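Local coordinates for protein trehalose-6-phosphate phosphatase (Neosartorya fumigata, PDB 5DXL) that belongs to the trehalose-phosphatase family of the HAD clan, combining a Rossmann-like alpha/beta core with a separate four-stranded antiparallel sheet, at residues R49-L54 / V62-G67; E75-G78 / E82-L85. All coordinates share one frame; numbering follows the deposited sequence.

Interaction 1 (R49-L54 / V62-G67); sequences RTLKTL and VWIISG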
ATOM      1  N   ARG A  49       9.657  17.027   7.233  1.00 14.75           N
ATOM      2  CA  ARG A  49      10.434  17.068   8.470  1.00 17.49           C
ATOM      3  C   ARG A  49      10.094  15.885   9.356  1.00 13.57           C
ATOM      4  O   ARG A  49      10.963  15.266   9.950  1.00 13.89           O
ATOM      5  CB  ARG A  49      10.170  18.354   9.268  1.00 24.73           C
ATOM      6  CG  ARG A  49      10.912  19.590   8.809  1.00 33.22           C
ATOM      7  CD  ARG A  49      10.868  20.667   9.897  1.00 33.73           C
ATOM      8  NE  ARG A  49       9.515  20.910  10.405  1.00 35.21           N
ATOM      9  CZ  ARG A  49       8.637  21.735   9.836  1.00 33.36           C
ATOM     10  NH1 ARG A  49       8.962  22.395   8.731  1.00 34.19           N
ATOM     11  NH2 ARG A  49       7.433  21.899  10.367  1.00 35.70           N
ATOM     12  N   THR A  50       8.799  15.616   9.460  1.00 13.42           N
ATOM     13  CA  THR A  50       8.288  14.556  10.315  1.00 14.21           C
ATOM     14  C   THR A  50       8.815  13.196   9.869  1.00 10.92           C
ATOM     15  O   THR A  50       9.271  12.396  10.689  1.00 11.84           O
ATOM     16  CB  THR A  50       6.750  14.569  10.304  1.00 13.87           C
ATOM     17  OG1 THR A  50       6.300  15.866  10.724  1.00 16.46           O
ATOM     18  CG2 THR A  50       6.181  13.520  11.243  1.00 15.77           C
ATOM     19  N   LEU A  51       8.777  12.953   8.564  1.00 11.11           N
ATOM     20  CA  LEU A  51       9.283  11.697   8.011  1.00  9.78           C
ATOM     21  C   LEU A  51      10.797  11.585   8.141  1.00 12.38           C
ATOM     22  O   LEU A  51      11.314  10.518   8.473  1.00 11.25           O
ATOM     23  CB  LEU A  51       8.881  11.550   6.543  1.00 10.86           C
ATOM     24  CG  LEU A  51       7.398  11.303   6.285  1.00 10.11           C
ATOM     25  CD1 LEU A  51       7.140  11.281   4.781  1.00 13.30           C
ATOM     26  CD2 LEU A  51       6.963   9.984   6.913  1.00 11.46           C
ATOM     27  N   LYS A  52      11.502  12.682   7.873  1.00 11.10           N
ATOM     28  CA  LYS A  52      12.959  12.655   7.945  1.00 11.29           C
ATOM     29  C   LYS A  52      13.417  12.317   9.361  1.00 13.44           C
ATOM     30  O   LYS A  52      14.317  11.488   9.563  1.00 12.55           O
ATOM     31  CB  LYS A  52      13.535  13.987   7.485  1.00 13.85           C
ATOM     32  CG  LYS A  52      15.043  14.034   7.577  1.00 16.26           C
ATOM     33  CD  LYS A  52      15.569  15.372   7.091  1.00 23.09           C
ATOM     34  CE  LYS A  52      17.091  15.418   7.192  1.00 27.63           C
ATOM     35  NZ  LYS A  52      17.626  16.710   6.675  1.00 34.87           N
ATOM     36  N   THR A  53      12.777  12.941  10.349  1.00 12.08           N
ATOM     37  CA  THR A  53      13.135  12.710  11.741  1.00 12.91           C
ATOM     38  C   THR A  53      12.819  11.273  12.160  1.00 12.21           C
ATOM     39  O   THR A  53      13.624  10.628  12.831  1.00 12.78           O
ATOM     40  CB  THR A  53      12.420  13.722  12.652  1.00 14.98           C
ATOM     41  OG1 THR A  53      12.901  15.040  12.338  1.00 16.16           O
ATOM     42  CG2 THR A  53      12.670  13.419  14.131  1.00 12.91           C
ATOM     43  N   LEU A  54      11.669  10.755  11.738  1.00 10.52           N
ATOM     44  CA  LEU A  54      11.317   9.381  12.083  1.00  8.96           C
ATOM     45  C   LEU A  54      12.322   8.386  11.490  1.00  9.27           C
ATOM     46  O   LEU A  54      12.760   7.452  12.165  1.00 11.01           O
ATOM     47  CB  LEU A  54       9.888   9.063  11.600  1.00  8.98           C
ATOM     48  CG  LEU A  54       9.365   7.689  12.034  1.00  9.56           C
ATOM     49  CD1 LEU A  54       9.026   7.712  13.521  1.00 11.13           C
ATOM     50  CD2 LEU A  54       8.127   7.284  11.221  1.00  9.57           C
ATOM     51  N   VAL A  62      11.131   2.676   7.962  1.00  8.91           N
ATOM     52  CA  VAL A  62       9.999   3.517   7.584  1.00  7.74           C
ATOM     53  C   VAL A  62       9.705   3.362   6.101  1.00  8.12           C
ATOM     54  O   VAL A  62      10.563   3.640   5.254  1.00  9.30           O
ATOM     55  CB  VAL A  62      10.273   5.008   7.917  1.00  8.65           C
ATOM     56  CG1 VAL A  62       9.064   5.861   7.570  1.00  9.77           C
ATOM     57  CG2 VAL A  62      10.625   5.173   9.401  1.00  9.81           C
ATOM     58  N   TRP A  63       8.491   2.906   5.802  1.00  8.70           N
ATOM     59  CA  TRP A  63       8.067   2.639   4.430  1.00  8.68           C
ATOM     60  C   TRP A  63       6.909   3.519   4.001  1.00  8.45           C
ATOM     61  O   TRP A  63       5.934   3.683   4.746  1.00  9.04           O
ATOM     62  CB  TRP A  63       7.657   1.170   4.272  1.00  7.39           C
ATOM     63  CG  TRP A  63       8.847   0.271   4.178  1.00  9.43           C
ATOM     64  CD1 TRP A  63       9.543  -0.278   5.210  1.00 13.23           C
ATOM     65  CD2 TRP A  63       9.500  -0.145   2.978  1.00  9.36           C
ATOM     66  NE1 TRP A  63      10.595  -1.033   4.721  1.00 14.20           N
ATOM     67  CE2 TRP A  63      10.585  -0.963   3.351  1.00 11.57           C
ATOM     68  CE3 TRP A  63       9.263   0.085   1.619  1.00 11.08           C
ATOM     69  CZ2 TRP A  63      11.428  -1.554   2.412  1.00 12.69           C
ATOM     70  CZ3 TRP A  63      10.109  -0.499   0.687  1.00 13.48           C
ATOM     71  CH2 TRP A  63      11.177  -1.308   1.093  1.00 14.71           C
ATOM     72  N   ILE A  64       7.024   4.075   2.795  1.00  6.85           N
ATOM     73  CA  ILE A  64       5.913   4.752   2.130  1.00  6.43           C
ATOM     74  C   ILE A  64       5.406   3.803   1.034  1.00  9.26           C
ATOM     75  O   ILE A  64       6.184   3.396   0.168  1.00  9.84           O
ATOM     76  CB  ILE A  64       6.344   6.099   1.502  1.00  7.37           C
ATOM     77  CG1 ILE A  64       7.100   6.985   2.499  1.00 10.64           C
ATOM     78  CG2 ILE A  64       5.134   6.857   0.922  1.00 10.28           C
ATOM     79  CD1 ILE A  64       6.346   7.246   3.789  1.00 11.97           C
ATOM     80  N   ILE A  65       4.123   3.435   1.084  1.00  8.23           N
ATOM     81  CA  ILE A  65       3.555   2.450   0.163  1.00 10.40           C
ATOM     82  C   ILE A  65       2.416   3.125  -0.579  1.00  9.14           C
ATOM     83  O   ILE A  65       1.337   3.307  -0.037  1.00  9.73           O
ATOM     84  CB  ILE A  65       3.089   1.196   0.920  1.00 10.53           C
ATOM     85  CG1 ILE A  65       4.252   0.626   1.737  1.00 13.07           C
ATOM     86  CG2 ILE A  65       2.569   0.130  -0.050  1.00 12.26           C
ATOM     87  CD1 ILE A  65       3.838  -0.472   2.700  1.00 15.34           C
ATOM     88  N   SER A  66       2.676   3.506  -1.827  1.00  9.01           N
ATOM     89  CA  SER A  66       1.870   4.516  -2.511  1.00  9.22           C
ATOM     90  C   SER A  66       1.544   4.178  -3.962  1.00 10.68           C
ATOM     91  O   SER A  66       2.293   3.470  -4.629  1.00  9.98           O
ATOM     92  CB  SER A  66       2.617   5.856  -2.446  1.00 10.81           C
ATOM     93  OG  SER A  66       2.001   6.851  -3.240  1.00 11.52           O
ATOM     94  N   GLY A  67       0.407   4.687  -4.447  1.00  9.89           N
ATOM     95  CA  GLY A  67       0.073   4.550  -5.851  1.00 12.08           C
ATOM     96  C   GLY A  67       0.824   5.532  -6.737  1.00 13.98           C
ATOM     97  O   GLY A  67       0.789   5.424  -7.966  1.00 15.49           O
TER
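In the beta-alpha-beta unit formed by strand 21-25, helix 45-56 and strand 60-65, Leu51 and Leu54 of the helix meet Ile64 and Val62 of the returning strand. The closer pair is Leu54 with Val62, whose side chains cross obliquely. The CD2 methyl of Leu54 comes within 3.7 Å of Val62 CG2 and 4.0 Å of Val62 CG1, so that it sits over the fork of the valine. The branch point takes part too, with Leu54 CG 3.9 Å from Val62 CG2. Leu54 CG is swung opposite its own amide nitrogen (chi1 -174°), and this places CG and CD2 against Val62.

One helical turn earlier the approach is looser and of another kind. Leu51 and Ile64 reach toward each other tip to tip, Leu51 CD2 lying 4.2 Å from Ile64 CD1. The CB of neither residue heads straight for its partner, and the ends of the side chains close the distance. In Ile64 both torsions lie near -60° (chi2 -55°), a bent conformation that brings CD1 nearer to Leu51.

Residues three apart on the helix meet residues two apart on the strand, in the Rossmann-like core of the HAD fold. Trp63 and Ile65 point to the other face, where they touch Leu197 and Ile193 of helix 190-199. No hydrogen bond joins the two segments, and all four contacting residues are buried. Leu51 and Leu54 also rest on Phe25 of strand 21-25, so the helix spans both strands of its unit. Behind it, Thr50 packs on Ile263 and Ile266 of helix 259-270. At the tight connection to the strand, Asn60 ND2 donates a hydrogen bond to Leu54 O.

Interaction 2 (E75-G78 / E82-L85); sequences EWMG and ELGL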
ATOM      1  N   GLU A  75      11.357  12.292  -6.293  1.00 12.38           N
ATOM      2  CA  GLU A  75      11.600  13.730  -6.328  1.00 13.71           C
ATOM      3  C   GLU A  75      11.332  14.414  -4.987  1.00 16.03           C
ATOM      4  O   GLU A  75      12.091  15.293  -4.557  1.00 15.50           O
ATOM      5  CB  GLU A  75      10.749  14.390  -7.414  1.00 14.48           C
ATOM      6  CG  GLU A  75      10.783  15.907  -7.312  1.00 18.04           C
ATOM      7  CD  GLU A  75      10.803  16.577  -8.645  1.00 26.22           C
ATOM      8  OE1 GLU A  75      10.022  16.125  -9.516  1.00 27.80           O
ATOM      9  OE2 GLU A  75      11.577  17.556  -8.814  1.00 14.15           O
ATOM     10  N   TRP A  76      10.264  14.002  -4.311  1.00 11.26           N
ATOM     11  CA  TRP A  76       9.797  14.750  -3.156  1.00 12.53           C
ATOM     12  C   TRP A  76      10.160  14.139  -1.815  1.00 12.50           C
ATOM     13  O   TRP A  76      10.207  14.846  -0.818  1.00 12.14           O
ATOM     14  CB  TRP A  76       8.277  14.945  -3.255  1.00 12.23           C
ATOM     15  CG  TRP A  76       7.973  15.895  -4.359  1.00 14.57           C
ATOM     16  CD1 TRP A  76       7.538  15.586  -5.617  1.00 20.65           C
ATOM     17  CD2 TRP A  76       8.168  17.309  -4.337  1.00 15.03           C
ATOM     18  NE1 TRP A  76       7.422  16.733  -6.371  1.00 21.51           N
ATOM     19  CE2 TRP A  76       7.803  17.804  -5.604  1.00 20.54           C
ATOM     20  CE3 TRP A  76       8.598  18.211  -3.359  1.00 17.01           C
ATOM     21  CZ2 TRP A  76       7.858  19.159  -5.918  1.00 18.15           C
ATOM     22  CZ3 TRP A  76       8.652  19.550  -3.674  1.00 19.63           C
ATOM     23  CH2 TRP A  76       8.285  20.011  -4.943  1.00 18.97           C
HETATM   24  N   MSE A  77      10.431  12.838  -1.808  1.00 12.25           N
HETATM   25  CA  MSE A  77      10.798  12.125  -0.586  1.00 10.60           C
HETATM   26  C   MSE A  77      12.120  11.363  -0.692  1.00 12.15           C
HETATM   27  O   MSE A  77      12.645  10.880   0.314  1.00 12.50           O
HETATM   28  CB  MSE A  77       9.657  11.167  -0.207  1.00 13.28           C
HETATM   29  CG  MSE A  77       8.533  11.924   0.440  1.00 12.47           C
HETATM   30 SE   MSE A  77       6.889  10.886   0.660  1.00 22.95          SE
HETATM   31  CE  MSE A  77       5.908  11.464  -0.924  1.00 15.86           C
ATOM     32  N   GLY A  78      12.662  11.255  -1.902  1.00 12.43           N
ATOM     33  CA  GLY A  78      13.827  10.422  -2.137  1.00 12.57           C
ATOM     34  C   GLY A  78      15.115  10.948  -1.520  1.00 10.64           C
ATOM     35  O   GLY A  78      16.093  10.213  -1.399  1.00 13.38           O
ATOM     36  N   GLU A  82      16.935   7.036   4.191  1.00 11.89           N
ATOM     37  CA  GLU A  82      16.489   5.909   4.993  1.00 11.20           C
ATOM     38  C   GLU A  82      15.081   5.426   4.652  1.00  9.87           C
ATOM     39  O   GLU A  82      14.670   4.360   5.103  1.00 11.09           O
ATOM     40  CB  GLU A  82      16.542   6.269   6.486  1.00 10.38           C
ATOM     41  CG  GLU A  82      17.940   6.646   7.011  1.00 11.94           C
ATOM     42  CD  GLU A  82      18.292   8.098   6.782  1.00 17.18           C
ATOM     43  OE1 GLU A  82      17.491   8.839   6.176  1.00 16.15           O
ATOM     44  OE2 GLU A  82      19.393   8.512   7.213  1.00 19.13           O
ATOM     45  N   LEU A  83      14.325   6.207   3.887  1.00  9.28           N
ATOM     46  CA  LEU A  83      12.958   5.778   3.586  1.00  8.86           C
ATOM     47  C   LEU A  83      12.954   4.615   2.623  1.00 10.03           C
ATOM     48  O   LEU A  83      13.614   4.662   1.584  1.00 11.24           O
ATOM     49  CB  LEU A  83      12.133   6.902   2.969  1.00 12.05           C
ATOM     50  CG  LEU A  83      11.699   8.075   3.825  1.00 12.48           C
ATOM     51  CD1 LEU A  83      10.878   9.023   2.941  1.00 12.31           C
ATOM     52  CD2 LEU A  83      10.858   7.584   4.999  1.00 12.66           C
ATOM     53  N   GLY A  84      12.180   3.591   2.954  1.00  7.80           N
ATOM     54  CA  GLY A  84      11.812   2.596   1.964  1.00  8.51           C
ATOM     55  C   GLY A  84      10.660   3.148   1.139  1.00  9.12           C
ATOM     56  O   GLY A  84       9.735   3.737   1.691  1.00  8.77           O
ATOM     57  N   LEU A  85      10.724   2.985  -0.180  1.00  8.40           N
ATOM     58  CA  LEU A  85       9.689   3.536  -1.064  1.00  7.77           C
ATOM     59  C   LEU A  85       9.090   2.444  -1.939  1.00  9.99           C
ATOM     60  O   LEU A  85       9.813   1.713  -2.601  1.00 10.01           O
ATOM     61  CB  LEU A  85      10.258   4.659  -1.940  1.00  9.18           C
ATOM     62  CG  LEU A  85      10.878   5.823  -1.149  1.00  9.73           C
ATOM     63  CD1 LEU A  85      11.603   6.757  -2.117  1.00 10.09           C
ATOM     64  CD2 LEU A  85       9.814   6.587  -0.340  1.00 11.09           C
TER
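The indole of Trp76, just before the contacting residue Met77, carries Glu75 CG on one face, 3.6 Å above its plane and offset toward the rim. The ring of Phe72 meets it with the planes inclined at about 45°, and Ile42 and Pro43 also touch it. The indole takes no part in the contact with 82-85, which is aliphatic.

Met77, modelled as selenomethionine, meets Leu83 through the root of its side chain: Met77 CB is 4.0 Å from Leu83 CD1. The same methyl lies 3.7 Å from Met77 O, so one leucine branch touches both backbone and side chain of Met77. Leu83 CD1 reaches this position because the chain runs out fully extended at chi2 (-179°). In Met77, CG stands anti to the carbonyl carbon, and the selenium end leads away from Leu83; the bend at chi3 (-97°) turns only the terminal CE methyl. The side chain packs on Leu48 and Leu51 of helix 45-56 and on Tyr27. Farther along, Leu85 CD1 approaches Gly78 CA at 4.3 Å.

Here the chain closes the beta-alpha-beta unit of strand 60-65, helix 70-77 and strand 84-87, turning from helix to strand within a few residues. Leu83 and Leu85 alternate with Gly84, so both leucines are directed at 75-78; Leu83 packs on Val62 and Leu85 on Ile64 of the neighbouring parallel strand. No hydrogen bond links the two segments directly. Arg94, from the antiparallel neighbour strand 92-94, instead joins them through its guanidinium, NH1 donating to Gly78 O and NH2 to Leu83 O.

Overall arrangement
From the N terminus, the chain leaves strand 21-25, passes through helix 45-56 and returns as strand 60-65; interaction 1 closes the turn between helix 45-56 and strand 60-65, with seven residues between its segments. The chain then runs on through helix 70-77 to strand 84-87, where interaction 2 closes a shorter loop of three. The contacts are therefore in series, neither nested nor crossed, and the two beta-alpha-beta units they belong to share strand 60-65. The contact centres lie about 7 Å apart. Parallel strand pairing fuses them, Gly84 N being 2.8 Å from Val62 O and Gly84 O 2.9 Å from Ile64 N, probable hydrogen bonds between neighbouring parallel strands 60-65 and 84-87.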